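Transcriptional regulator, AraC family (Pseudomonas putida, PDB 3GRA) probably acts as a DNA-binding transcription factor, of which this chain is the DJ-1/PfpI-like portion. Local coordinates at residues F16-A19 against S20-A24. Numbering follows the deposited sequence.
Sequences FSMA and SFTVA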
loop_
_atom_site.group_PDB
_atom_site.type_symbol
_atom_site.label_atom_id
_atom_site.label_comp_id
_atom_site.label_asym_id
_atom_site.label_seq_id
_atom_site.Cartn_x
_atom_site.Cartn_y
_atom_site.Cartn_z
ATOM N N PHE A 16 -0.418 8.646 -4.918
ATOM C CA PHE A 16 -1.272 7.504 -5.225
ATOM C C PHE A 16 -1.747 6.825 -3.938
ATOM O O PHE A 16 -1.008 6.750 -2.949
ATOM C CB PHE A 16 -0.494 6.493 -6.072
ATOM C CG PHE A 16 0.603 5.768 -5.315
ATOM C CD1 PHE A 16 0.340 4.562 -4.668
ATOM C CD2 PHE A 16 1.899 6.281 -5.273
ATOM C CE1 PHE A 16 1.351 3.871 -4.000
ATOM C CE2 PHE A 16 2.921 5.601 -4.609
ATOM C CZ PHE A 16 2.651 4.389 -3.968
ATOM N N SER A 17 -2.985 6.351 -3.950
ATOM C CA SER A 17 -3.531 5.647 -2.797
ATOM C C SER A 17 -2.649 4.415 -2.538
ATOM O O SER A 17 -2.614 3.483 -3.342
ATOM C CB SER A 17 -4.961 5.220 -3.101
ATOM O OG SER A 17 -5.413 4.310 -2.124
HETATM N N MSE A 18 -1.921 4.403 -1.431
HETATM C CA MSE A 18 -1.039 3.264 -1.162
HETATM C C MSE A 18 -1.800 1.982 -0.845
HETATM O O MSE A 18 -1.373 0.883 -1.216
HETATM C CB MSE A 18 -0.083 3.572 0.002
HETATM C CG MSE A 18 0.795 2.388 0.389
HETATM SE SE MSE A 18 2.138 2.061 -0.762
HETATM C CE MSE A 18 3.403 2.989 0.098
ATOM N N ALA A 19 -2.920 2.143 -0.149
ATOM C CA ALA A 19 -3.771 1.031 0.248
ATOM C C ALA A 19 -4.423 0.381 -0.977
ATOM O O ALA A 19 -4.645 -0.832 -1.000
ATOM C CB ALA A 19 -4.846 1.523 1.218
ATOM N N SER A 20 -4.742 1.193 -1.983
ATOM C CA SER A 20 -5.344 0.658 -3.189
ATOM C C SER A 20 -4.297 -0.194 -3.893
ATOM O O SER A 20 -4.545 -1.337 -4.286
ATOM C CB SER A 20 -5.800 1.790 -4.122
ATOM O OG SER A 20 -6.946 2.429 -3.612
ATOM N N PHE A 21 -3.108 0.372 -4.029
ATOM C CA PHE A 21 -2.029 -0.325 -4.704
ATOM C C PHE A 21 -1.550 -1.599 -4.000
ATOM O O PHE A 21 -1.394 -2.637 -4.638
ATOM C CB PHE A 21 -0.846 0.614 -4.910
ATOM C CG PHE A 21 0.320 -0.036 -5.590
ATOM C CD1 PHE A 21 0.178 -0.597 -6.857
ATOM C CD2 PHE A 21 1.554 -0.104 -4.963
ATOM C CE1 PHE A 21 1.248 -1.212 -7.478
ATOM C CE2 PHE A 21 2.635 -0.720 -5.580
ATOM C CZ PHE A 21 2.487 -1.274 -6.834
ATOM N N THR A 22 -1.316 -1.519 -2.694
ATOM C CA THR A 22 -0.829 -2.673 -1.949
ATOM C C THR A 22 -1.846 -3.812 -1.843
ATOM O O THR A 22 -1.465 -4.983 -1.863
ATOM C CB THR A 22 -0.364 -2.276 -0.533
ATOM O OG1 THR A 22 -1.476 -1.780 0.223
ATOM C CG2 THR A 22 0.709 -1.203 -0.615
ATOM N N VAL A 23 -3.130 -3.495 -1.729
ATOM C CA VAL A 23 -4.099 -4.572 -1.652
ATOM C C VAL A 23 -4.224 -5.269 -3.019
ATOM O O VAL A 23 -4.314 -6.492 -3.094
ATOM C CB VAL A 23 -5.484 -4.067 -1.181
ATOM C CG1 VAL A 23 -6.119 -3.191 -2.244
ATOM C CG2 VAL A 23 -6.374 -5.261 -0.864
ATOM N N ALA A 24 -4.218 -4.497 -4.103
ATOM C CA ALA A 24 -4.306 -5.112 -5.418
ATOM C C ALA A 24 -3.114 -6.056 -5.616
ATOM O O ALA A 24 -3.285 -7.178 -6.086
ATOM C CB ALA A 24 -4.322 -4.057 -6.505
#
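S17, at the N-cap position of helix 18-34, meets S20 hydroxyl to hydroxyl: S17 OG and S20 OG lie 2.8 Å apart in a hydrogen bond whose donor is not fixed. A chi1 of 168° swings S17 OG away from its own N and beside its carbonyl carbon, where S20 OG meets it. The S17 carbonyl opens the helical ladder, S17 O accepting from F21 N at 3.2 Å; V23 N bonds in turn to A19 O at 3.1 Å. M18 O takes two donors from one residue, T22 N at 2.8 Å and T22 OG1 at 3.0 Å, which arrive from opposite faces of the carbonyl plane. A valine in place of T22 would probably leave M18 O with the backbone donor but without its hydroxyl partner. This N-terminal end of the helix belongs to the beta-alpha-beta unit of strand 6-12, helix 18-34 and strand 39-45 in the DJ-1/PfpI-type domain. Among apolar contacts, selenomethionine M18 crosses T22 at about a right angle, SE resting 3.6 Å from T22 CG2. F16 brings ring atom CE1 to 4.0 Å from F21 CB, the two ring planes at 89° in an oblique pairing. Beyond, F21 meets F10 edge-to-face, and M18 packs on T22 of the second subunit.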